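V-type ATP synthase alpha chain (Nanoarchaeum equitans Kin4-M, PDB 5BN3) is a V-ATPase subunit A of the ATP synthase alpha/beta family, with a P-loop-type nucleotide-binding domain and adenosine-5'-diphosphate bound in the model. Local coordinates at residues N197-T202 against K431-E436; F211-G216 against S422-W427; M510-K515 against A558-I563. One frame throughout, in Å; residues are numbered along the deposited sequence.

Contact 1 (N197-T202 against K431-E436)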
loop_
_atom_site.group_PDB
_atom_site.type_symbol
_atom_site.label_atom_id
_atom_site.label_comp_id
_atom_site.label_asym_id
_atom_site.label_seq_id
_atom_site.Cartn_x
_atom_site.Cartn_y
_atom_site.Cartn_z
ATOM N N ASN A 197 -23.110 -33.728 -16.760
ATOM C CA ASN A 197 -24.236 -34.452 -17.315
ATOM C C ASN A 197 -25.521 -33.665 -17.151
ATOM O O ASN A 197 -26.366 -33.609 -18.047
ATOM C CB ASN A 197 -24.351 -35.773 -16.553
ATOM C CG ASN A 197 -25.445 -36.666 -17.079
ATOM O OD1 ASN A 197 -25.852 -36.557 -18.235
ATOM N ND2 ASN A 197 -25.923 -37.570 -16.233
ATOM N N TYR A 198 -25.639 -33.032 -15.992
ATOM C CA TYR A 198 -26.919 -32.576 -15.490
ATOM C C TYR A 198 -26.698 -31.363 -14.597
ATOM O O TYR A 198 -25.754 -31.336 -13.807
ATOM C CB TYR A 198 -27.522 -33.715 -14.675
ATOM C CG TYR A 198 -29.016 -33.678 -14.507
ATOM C CD1 TYR A 198 -29.852 -34.273 -15.442
ATOM C CD2 TYR A 198 -29.592 -33.078 -13.400
ATOM C CE1 TYR A 198 -31.222 -34.256 -15.284
ATOM C CE2 TYR A 198 -30.959 -33.054 -13.232
ATOM C CZ TYR A 198 -31.769 -33.645 -14.177
ATOM O OH TYR A 198 -33.133 -33.621 -14.008
ATOM N N PRO A 199 -27.569 -30.352 -14.718
ATOM C CA PRO A 199 -27.390 -29.133 -13.923
ATOM C C PRO A 199 -27.633 -29.372 -12.436
ATOM O O PRO A 199 -28.403 -30.262 -12.074
ATOM C CB PRO A 199 -28.460 -28.190 -14.483
ATOM C CG PRO A 199 -29.501 -29.096 -15.056
ATOM C CD PRO A 199 -28.748 -30.277 -15.600
ATOM N N PHE A 200 -26.965 -28.589 -11.595
ATOM C CA PHE A 200 -27.215 -28.600 -10.162
ATOM C C PHE A 200 -28.346 -27.615 -9.874
ATOM O O PHE A 200 -28.136 -26.401 -9.876
ATOM C CB PHE A 200 -25.942 -28.204 -9.409
ATOM C CG PHE A 200 -26.105 -28.137 -7.916
ATOM C CD1 PHE A 200 -26.404 -29.276 -7.184
ATOM C CD2 PHE A 200 -25.930 -26.936 -7.240
ATOM C CE1 PHE A 200 -26.544 -29.218 -5.808
ATOM C CE2 PHE A 200 -26.067 -26.870 -5.863
ATOM C CZ PHE A 200 -26.374 -28.012 -5.145
ATOM N N ILE A 201 -29.550 -28.139 -9.652
ATOM C CA ILE A 201 -30.719 -27.293 -9.413
ATOM C C ILE A 201 -30.833 -26.925 -7.934
ATOM O O ILE A 201 -31.021 -27.795 -7.083
ATOM C CB ILE A 201 -32.021 -27.972 -9.881
ATOM C CG1 ILE A 201 -31.901 -28.413 -11.345
ATOM C CG2 ILE A 201 -33.206 -27.034 -9.694
ATOM C CD1 ILE A 201 -31.685 -27.270 -12.319
ATOM N N THR A 202 -30.733 -25.631 -7.642
ATOM C CA THR A 202 -30.674 -25.138 -6.268
ATOM C C THR A 202 -32.037 -24.753 -5.709
ATOM O O THR A 202 -32.269 -24.838 -4.503
ATOM C CB THR A 202 -29.737 -23.917 -6.153
ATOM O OG1 THR A 202 -30.271 -22.823 -6.908
ATOM C CG2 THR A 202 -28.356 -24.258 -6.675
ATOM N N LYS A 431 -26.654 -26.650 -20.686
ATOM C CA LYS A 431 -27.565 -26.037 -21.651
ATOM C C LYS A 431 -28.355 -27.097 -22.411
ATOM O O LYS A 431 -29.479 -26.843 -22.851
ATOM C CB LYS A 431 -26.811 -25.128 -22.630
ATOM C CG LYS A 431 -25.844 -25.844 -23.566
ATOM C CD LYS A 431 -25.302 -24.883 -24.622
ATOM C CE LYS A 431 -24.211 -25.527 -25.469
ATOM N NZ LYS A 431 -23.601 -24.556 -26.423
ATOM N N LYS A 432 -27.761 -28.279 -22.554
ATOM C CA LYS A 432 -28.426 -29.422 -23.170
ATOM C C LYS A 432 -29.739 -29.691 -22.455
ATOM O O LYS A 432 -30.794 -29.763 -23.081
ATOM C CB LYS A 432 -27.551 -30.669 -23.054
ATOM C CG LYS A 432 -26.058 -30.406 -22.964
ATOM C CD LYS A 432 -25.375 -31.554 -22.231
ATOM C CE LYS A 432 -23.861 -31.447 -22.289
ATOM N NZ LYS A 432 -23.208 -32.493 -21.452
ATOM N N TYR A 433 -29.654 -29.830 -21.134
ATOM C CA TYR A 433 -30.809 -30.125 -20.294
ATOM C C TYR A 433 -31.929 -29.110 -20.474
ATOM O O TYR A 433 -33.095 -29.480 -20.611
ATOM C CB TYR A 433 -30.389 -30.170 -18.823
ATOM C CG TYR A 433 -31.540 -30.343 -17.855
ATOM C CD1 TYR A 433 -31.981 -31.606 -17.496
ATOM C CD2 TYR A 433 -32.178 -29.243 -17.295
ATOM C CE1 TYR A 433 -33.028 -31.771 -16.615
ATOM C CE2 TYR A 433 -33.227 -29.400 -16.412
ATOM C CZ TYR A 433 -33.646 -30.666 -16.076
ATOM O OH TYR A 433 -34.690 -30.830 -15.198
ATOM N N PHE A 434 -31.572 -27.830 -20.457
ATOM C CA PHE A 434 -32.562 -26.764 -20.544
ATOM C C PHE A 434 -33.192 -26.677 -21.930
ATOM O O PHE A 434 -34.385 -26.419 -22.055
ATOM C CB PHE A 434 -31.949 -25.422 -20.138
ATOM C CG PHE A 434 -31.609 -25.331 -18.675
ATOM C CD1 PHE A 434 -32.612 -25.216 -17.725
ATOM C CD2 PHE A 434 -30.289 -25.352 -18.251
ATOM C CE1 PHE A 434 -32.305 -25.131 -16.375
ATOM C CE2 PHE A 434 -29.975 -25.266 -16.903
ATOM C CZ PHE A 434 -30.985 -25.156 -15.966
ATOM N N GLU A 435 -32.384 -26.892 -22.965
ATOM C CA GLU A 435 -32.870 -26.894 -24.342
ATOM C C GLU A 435 -33.998 -27.907 -24.536
ATOM O O GLU A 435 -35.109 -27.543 -24.929
ATOM C CB GLU A 435 -31.730 -27.188 -25.301
ATOM N N GLU A 436 -33.693 -29.171 -24.250
ATOM C CA GLU A 436 -34.645 -30.273 -24.365
ATOM C C GLU A 436 -35.984 -29.970 -23.703
ATOM O O GLU A 436 -37.033 -30.006 -24.347
ATOM C CB GLU A 436 -34.060 -31.541 -23.728
ATOM C CG GLU A 436 -32.690 -31.961 -24.246
ATOM C CD GLU A 436 -32.752 -32.727 -25.555
ATOM O OE1 GLU A 436 -33.791 -32.665 -26.244
ATOM O OE2 GLU A 436 -31.752 -33.394 -25.894
#

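Contact 2 (F211-G216 against S422-W427)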
loop_
_atom_site.group_PDB
_atom_site.type_symbol
_atom_site.label_atom_id
_atom_site.label_comp_id
_atom_site.label_asym_id
_atom_site.label_seq_id
_atom_site.Cartn_x
_atom_site.Cartn_y
_atom_site.Cartn_z
ATOM N N PHE A 211 -26.354 -18.391 -13.596
ATOM C CA PHE A 211 -25.004 -18.924 -13.394
ATOM C C PHE A 211 -24.973 -20.354 -12.846
ATOM O O PHE A 211 -24.328 -20.610 -11.828
ATOM C CB PHE A 211 -24.214 -17.996 -12.461
ATOM C CG PHE A 211 -24.270 -16.543 -12.861
ATOM C CD1 PHE A 211 -23.463 -16.061 -13.880
ATOM C CD2 PHE A 211 -25.128 -15.663 -12.216
ATOM C CE1 PHE A 211 -23.512 -14.726 -14.253
ATOM C CE2 PHE A 211 -25.181 -14.327 -12.584
ATOM C CZ PHE A 211 -24.371 -13.860 -13.604
ATOM N N PRO A 212 -25.630 -21.300 -13.540
ATOM C CA PRO A 212 -25.716 -22.646 -12.968
ATOM C C PRO A 212 -24.412 -23.424 -13.084
ATOM O O PRO A 212 -23.621 -23.169 -13.994
ATOM C CB PRO A 212 -26.785 -23.318 -13.834
ATOM C CG PRO A 212 -26.634 -22.664 -15.164
ATOM C CD PRO A 212 -26.269 -21.226 -14.869
ATOM N N ILE A 213 -24.190 -24.352 -12.160
ATOM C CA ILE A 213 -23.112 -25.321 -12.295
ATOM C C ILE A 213 -23.716 -26.702 -12.511
ATOM O O ILE A 213 -24.920 -26.899 -12.329
ATOM C CB ILE A 213 -22.202 -25.366 -11.050
ATOM C CG1 ILE A 213 -23.002 -25.724 -9.797
ATOM C CG2 ILE A 213 -21.505 -24.047 -10.857
ATOM C CD1 ILE A 213 -22.141 -25.840 -8.543
ATOM N N ALA A 214 -22.881 -27.662 -12.885
ATOM C CA ALA A 214 -23.349 -29.031 -13.061
ATOM C C ALA A 214 -23.242 -29.796 -11.748
ATOM O O ALA A 214 -22.503 -29.385 -10.846
ATOM C CB ALA A 214 -22.546 -29.723 -14.138
ATOM N N LYS A 215 -23.978 -30.901 -11.638
ATOM C CA LYS A 215 -23.825 -31.801 -10.499
ATOM C C LYS A 215 -22.402 -32.334 -10.479
ATOM O O LYS A 215 -21.923 -32.884 -11.474
ATOM C CB LYS A 215 -24.799 -32.980 -10.585
ATOM C CG LYS A 215 -26.193 -32.702 -10.050
ATOM C CD LYS A 215 -26.886 -34.004 -9.663
ATOM C CE LYS A 215 -28.306 -33.765 -9.186
ATOM N NZ LYS A 215 -28.366 -32.768 -8.084
ATOM N N GLY A 216 -21.730 -32.174 -9.345
ATOM C CA GLY A 216 -20.342 -32.573 -9.232
ATOM C C GLY A 216 -19.414 -31.399 -9.473
ATOM O O GLY A 216 -18.195 -31.538 -9.407
ATOM N N SER A 422 -20.228 -12.006 -11.775
ATOM C CA SER A 422 -20.395 -13.449 -11.597
ATOM C C SER A 422 -20.296 -14.188 -12.930
ATOM O O SER A 422 -20.527 -13.606 -13.992
ATOM C CB SER A 422 -21.737 -13.760 -10.928
ATOM O OG SER A 422 -21.806 -13.175 -9.640
ATOM N N TYR A 423 -19.943 -15.471 -12.865
ATOM C CA TYR A 423 -19.820 -16.303 -14.055
ATOM C C TYR A 423 -19.985 -17.779 -13.730
ATOM O O TYR A 423 -19.829 -18.193 -12.581
ATOM C CB TYR A 423 -18.462 -16.080 -14.743
ATOM C CG TYR A 423 -17.250 -16.464 -13.916
ATOM C CD1 TYR A 423 -16.865 -17.792 -13.775
ATOM C CD2 TYR A 423 -16.478 -15.494 -13.303
ATOM C CE1 TYR A 423 -15.764 -18.140 -13.029
ATOM C CE2 TYR A 423 -15.367 -15.832 -12.561
ATOM C CZ TYR A 423 -15.019 -17.156 -12.427
ATOM O OH TYR A 423 -13.917 -17.507 -11.688
ATOM N N THR A 424 -20.300 -18.567 -14.752
ATOM C CA THR A 424 -20.179 -20.016 -14.670
ATOM C C THR A 424 -19.392 -20.505 -15.878
ATOM O O THR A 424 -19.563 -19.991 -16.984
ATOM C CB THR A 424 -21.550 -20.728 -14.584
ATOM O OG1 THR A 424 -21.353 -22.148 -14.543
ATOM C CG2 THR A 424 -22.431 -20.376 -15.782
ATOM N N LYS A 425 -18.508 -21.471 -15.659
ATOM C CA LYS A 425 -17.736 -22.049 -16.751
ATOM C C LYS A 425 -18.365 -23.361 -17.200
ATOM O O LYS A 425 -17.787 -24.091 -18.001
ATOM C CB LYS A 425 -16.283 -22.283 -16.320
ATOM C CG LYS A 425 -15.513 -21.025 -15.949
ATOM C CD LYS A 425 -14.085 -21.357 -15.528
ATOM C CE LYS A 425 -13.311 -22.034 -16.651
ATOM N NZ LYS A 425 -13.073 -21.128 -17.812
ATOM N N GLN A 426 -19.556 -23.649 -16.685
ATOM C CA GLN A 426 -20.188 -24.944 -16.911
ATOM C C GLN A 426 -21.529 -24.865 -17.638
ATOM O O GLN A 426 -22.274 -25.838 -17.670
ATOM C CB GLN A 426 -20.327 -25.699 -15.579
ATOM C CG GLN A 426 -18.979 -26.032 -14.938
ATOM C CD GLN A 426 -19.098 -26.713 -13.586
ATOM O OE1 GLN A 426 -20.196 -27.012 -13.117
ATOM N NE2 GLN A 426 -17.956 -26.960 -12.950
ATOM N N TRP A 427 -21.830 -23.716 -18.234
ATOM C CA TRP A 427 -23.068 -23.577 -18.995
ATOM C C TRP A 427 -23.130 -24.536 -20.184
ATOM O O TRP A 427 -24.206 -25.015 -20.541
ATOM C CB TRP A 427 -23.261 -22.138 -19.482
ATOM C CG TRP A 427 -24.451 -21.980 -20.389
ATOM C CD1 TRP A 427 -24.437 -21.729 -21.732
ATOM C CD2 TRP A 427 -25.831 -22.086 -20.017
ATOM N NE1 TRP A 427 -25.724 -21.659 -22.214
ATOM C CE2 TRP A 427 -26.597 -21.877 -21.181
ATOM C CE3 TRP A 427 -26.492 -22.332 -18.811
ATOM C CZ2 TRP A 427 -27.992 -21.908 -21.170
ATOM C CZ3 TRP A 427 -27.872 -22.362 -18.802
ATOM C CH2 TRP A 427 -28.609 -22.152 -19.973
#

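Contact 3 (M510-K515 against A558-I563)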
loop_
_atom_site.group_PDB
_atom_site.type_symbol
_atom_site.label_atom_id
_atom_site.label_comp_id
_atom_site.label_asym_id
_atom_site.label_seq_id
_atom_site.Cartn_x
_atom_site.Cartn_y
_atom_site.Cartn_z
ATOM N N MET A 510 -39.777 -16.414 -16.673
ATOM C CA MET A 510 -38.977 -16.008 -17.825
ATOM C C MET A 510 -39.865 -15.801 -19.051
ATOM O O MET A 510 -39.678 -14.851 -19.811
ATOM C CB MET A 510 -37.899 -17.057 -18.131
ATOM C CG MET A 510 -36.927 -17.319 -16.989
ATOM S SD MET A 510 -35.693 -18.586 -17.361
ATOM C CE MET A 510 -34.807 -17.792 -18.701
ATOM N N ARG A 511 -40.836 -16.690 -19.228
ATOM C CA ARG A 511 -41.722 -16.650 -20.389
ATOM C C ARG A 511 -42.655 -15.442 -20.393
ATOM O O ARG A 511 -42.861 -14.821 -21.433
ATOM C CB ARG A 511 -42.529 -17.948 -20.489
ATOM C CG ARG A 511 -41.736 -19.115 -21.054
ATOM C CD ARG A 511 -42.538 -20.404 -21.040
ATOM N NE ARG A 511 -41.809 -21.491 -21.686
ATOM C CZ ARG A 511 -42.009 -22.782 -21.441
ATOM N NH1 ARG A 511 -42.918 -23.156 -20.551
ATOM N NH2 ARG A 511 -41.295 -23.696 -22.079
ATOM N N ILE A 512 -43.209 -15.105 -19.232
ATOM C CA ILE A 512 -44.120 -13.968 -19.133
ATOM C C ILE A 512 -43.377 -12.630 -19.234
ATOM O O ILE A 512 -43.901 -11.665 -19.794
ATOM C CB ILE A 512 -44.998 -14.041 -17.857
ATOM C CG1 ILE A 512 -46.074 -12.953 -17.874
ATOM C CG2 ILE A 512 -44.150 -13.936 -16.599
ATOM C CD1 ILE A 512 -46.987 -13.026 -19.074
ATOM N N ILE A 513 -42.155 -12.584 -18.711
ATOM C CA ILE A 513 -41.309 -11.402 -18.844
ATOM C C ILE A 513 -40.924 -11.203 -20.311
ATOM O O ILE A 513 -40.990 -10.091 -20.835
ATOM C CB ILE A 513 -40.028 -11.519 -17.981
ATOM C CG1 ILE A 513 -40.370 -11.405 -16.494
ATOM C CG2 ILE A 513 -39.029 -10.439 -18.349
ATOM C CD1 ILE A 513 -39.181 -11.627 -15.576
ATOM N N HIS A 514 -40.529 -12.290 -20.965
ATOM C CA HIS A 514 -40.181 -12.257 -22.381
ATOM C C HIS A 514 -41.380 -11.857 -23.235
ATOM O O HIS A 514 -41.241 -11.106 -24.202
ATOM C CB HIS A 514 -39.651 -13.617 -22.833
ATOM C CG HIS A 514 -39.463 -13.730 -24.313
ATOM N ND1 HIS A 514 -38.578 -12.937 -25.014
ATOM C CD2 HIS A 514 -40.044 -14.542 -25.227
ATOM C CE1 HIS A 514 -38.624 -13.257 -26.294
ATOM N NE2 HIS A 514 -39.505 -14.228 -26.452
ATOM N N LYS A 515 -42.554 -12.369 -22.877
ATOM C CA LYS A 515 -43.784 -12.071 -23.601
ATOM C C LYS A 515 -44.163 -10.600 -23.454
ATOM O O LYS A 515 -44.626 -9.971 -24.404
ATOM C CB LYS A 515 -44.923 -12.971 -23.110
ATOM C CG LYS A 515 -46.219 -12.839 -23.898
ATOM C CD LYS A 515 -47.309 -13.749 -23.339
ATOM C CE LYS A 515 -47.034 -15.221 -23.618
ATOM N NZ LYS A 515 -47.283 -15.593 -25.039
ATOM N N ALA A 558 -54.091 -14.206 -16.243
ATOM C CA ALA A 558 -54.643 -12.859 -16.162
ATOM C C ALA A 558 -53.753 -11.824 -16.850
ATOM O O ALA A 558 -54.250 -10.904 -17.500
ATOM C CB ALA A 558 -54.866 -12.473 -14.715
ATOM N N ILE A 559 -52.440 -11.974 -16.692
ATOM C CA ILE A 559 -51.476 -11.058 -17.296
ATOM C C ILE A 559 -51.394 -11.244 -18.813
ATOM O O ILE A 559 -51.301 -10.266 -19.556
ATOM C CB ILE A 559 -50.076 -11.206 -16.642
ATOM C CG1 ILE A 559 -50.113 -10.695 -15.199
ATOM C CG2 ILE A 559 -49.022 -10.437 -17.420
ATOM C CD1 ILE A 559 -48.861 -10.997 -14.407
ATOM N N GLU A 560 -51.447 -12.494 -19.268
ATOM C CA GLU A 560 -51.373 -12.806 -20.696
ATOM C C GLU A 560 -52.488 -12.145 -21.514
ATOM O O GLU A 560 -52.249 -11.678 -22.628
ATOM C CB GLU A 560 -51.370 -14.325 -20.916
ATOM C CG GLU A 560 -50.057 -15.015 -20.555
ATOM C CD GLU A 560 -50.151 -16.528 -20.633
ATOM O OE1 GLU A 560 -51.257 -17.066 -20.418
ATOM O OE2 GLU A 560 -49.121 -17.182 -20.908
ATOM N N GLN A 561 -53.700 -12.108 -20.965
ATOM C CA GLN A 561 -54.810 -11.442 -21.642
ATOM C C GLN A 561 -54.586 -9.940 -21.617
ATOM O O GLN A 561 -54.729 -9.265 -22.634
ATOM C CB GLN A 561 -56.153 -11.756 -20.977
ATOM C CG GLN A 561 -56.270 -13.125 -20.334
ATOM C CD GLN A 561 -55.839 -14.260 -21.242
ATOM O OE1 GLN A 561 -56.095 -14.247 -22.445
ATOM N NE2 GLN A 561 -55.173 -15.254 -20.662
ATOM N N GLU A 562 -54.222 -9.430 -20.444
ATOM C CA GLU A 562 -53.994 -8.002 -20.242
ATOM C C GLU A 562 -52.933 -7.465 -21.199
ATOM O O GLU A 562 -52.910 -6.276 -21.517
ATOM C CB GLU A 562 -53.599 -7.736 -18.789
ATOM C CG GLU A 562 -53.953 -6.352 -18.282
ATOM C CD GLU A 562 -53.879 -6.259 -16.771
ATOM O OE1 GLU A 562 -53.820 -7.320 -16.114
ATOM O OE2 GLU A 562 -53.881 -5.129 -16.240
ATOM N N ILE A 563 -52.060 -8.353 -21.664
ATOM C CA ILE A 563 -51.169 -8.038 -22.772
ATOM C C ILE A 563 -51.987 -8.128 -24.067
ATOM O O ILE A 563 -51.706 -8.931 -24.959
ATOM C CB ILE A 563 -49.935 -8.970 -22.790
ATOM C CG1 ILE A 563 -49.219 -8.924 -21.439
ATOM C CG2 ILE A 563 -48.950 -8.553 -23.856
ATOM C CD1 ILE A 563 -47.979 -9.794 -21.369
#

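Contact 1 (N197-T202 against K431-E436)
Tyr198 and Tyr433 each hold CG anti to the backbone N, beside the carbonyl carbon (chi1 -158° and 175°), which places the two rings where they meet as an edge-to-face pair. The edge of Tyr433 turns toward the face of Tyr198, with the planes at 65° and the centroids 4.7 Å apart. The closest approach is Tyr198 OH to Tyr433 CE1, at 3.2 Å.

Pro199 makes a CH-pi contact over one face of the Tyr433 ring, its CG 3.9 Å from the ring centroid. Pro199 CD reaches back to Tyr433 CB at 3.6 Å. Tyr198 and Pro199 approach the Tyr433 ring from the same side of its plane, Pro199 over the face and Tyr198 near CE1. Phe434 packs beside it on Pro199 and Ile201. Phe434 CE2 lies 4.1 Å from Pro199 CB, and Phe434 CZ lies 4.3 Å from Ile201 CD1.

The contact docks the loop between strand 192-193 and helix 205-210 on helix 427-437. Phe434 also touches Ile209 of helix 205-210 and Val441 of helix 441-458. Leu503 of helix 503-523 packs on both Ile201 and Tyr433.

Contact 2 (F211-G216 against S422-W427)
Gln426 and Thr424 each form a hydrogen bond to the loop 211-216. Ala214 N donates to Gln426 OE1 at 2.8 Å. The bond is nearly straight, 173° at the hydrogen, and runs close to the C=O direction of the amide. Thr424 OG1 donates to Pro212 O at a short 2.5 Å, tilted 33° from the carbonyl plane. Thr424 OG1 lies anti to its own backbone N (chi1 178°). It also accepts from Gln426 N at 3.2 Å, which makes an ST turn. One hydroxyl therefore ties the turn together and binds the facing loop.

Around these bonds the packing is close. Gln426 and Ile213 run side by side, pointing the same way, and Gln426 OE1 comes within 3.3 Å of Ile213 CB. The methyl CG2 of Thr424 rests 3.8 Å from Phe211 CA. Ser422 makes a CH-pi contact with Phe211: its CB stands over the ring centre, 3.8 Å from the centroid. Ser422 O approaches Phe211 CE1 at 3.2 Å. At the other end, Pro212 CG meets the edge of the Trp427 ring in its plane, 3.7 Å from CE3.

The contact is largely buried and joins the loop leading into strand 218-222 to the link between strand 423-424 and helix 427-437. Strand 423-424 pairs antiparallel with strand 400-401, while Trp402 NE1 bonds to Phe211 O and Ser422 OG bonds to Asn418 O and Ala403 N. Lys425 forms a salt bridge with Glu141 of the NEQ263 chain, a neighbouring subunit. Val430 of helix 427-437 packs on Pro212 and Ala214.

Contact 3 (M510-K515 against A558-I563)
Lys515 N bonds to Arg511 O at 2.9 Å within its helix, and Ile563 N, just past the end of helix 552-562, bonds back to Ile559 O at 2.9 Å. No hydrogen bond crosses between the helices. The nearest charged pair is Lys515 NZ and Glu560 OE2, 4.8 Å apart, too far for a salt bridge. Their opposite charges may still attract weakly. The Lys515 chain bends at chi3 (-71°) and crosses the Glu560 side chain at about a right angle. Lys515 CE comes to 3.9 Å from Glu560 OE2.

The apolar part of the contact centres on Ile512. Its chi2 of 58° sets CD1, which meets three residues of 558-563. Ile512 CD1 lies 3.7 Å from Ile559 CG2, 3.9 Å from Glu560 CG and 4.1 Å from Ile563 CD1. Ile512 and Ile559 cross at about a right angle. The aliphatic stem of Lys515 adds to this through CG, which approaches Ile563 CD1. Helix 552-562 ends just before Ile563, which places the contact at its C-terminal end.

The two helices run nearly parallel: the axes of the two short segments are 12° apart and 10.9 Å distant at closest approach. Side chains alone span this distance, chiefly Ile512, Lys515, Ile559, Glu560 and Ile563. Leu544 packs on both Ile512 and Ile559. Helix 537-542 also covers Ile559 and touches Ile513, whose other neighbours are helices 472-489 and 441-458. The contact thus attaches the last modelled helix, 552-562, to the C-terminal helical bundle.

Overall arrangement
Contacts 1 and 2 are neighbours, their centres about 10 Å apart. Loops 197-202 and 211-216 are joined by probable hydrogen bonds, Phe200 N to Ile213 O and Lys215 N to Tyr198 O, each 2.8 Å. Strand 423-424 leads into helix 427-437, so both contacts lie where the nucleotide-binding domain meets the C-terminal helices. Strand 218-222 follows the loop of contact 2 and leads to the P-loop residues that line the adenosine-5'-diphosphate pocket. Gly216 N donates to OG1 of Thr374, a magnesium-site residue. Contact 3 is separate, its centre about 25 Å from that of contact 1 and 28 Å from that of contact 2. Its nearest atoms stay about 7 and 8 Å from them.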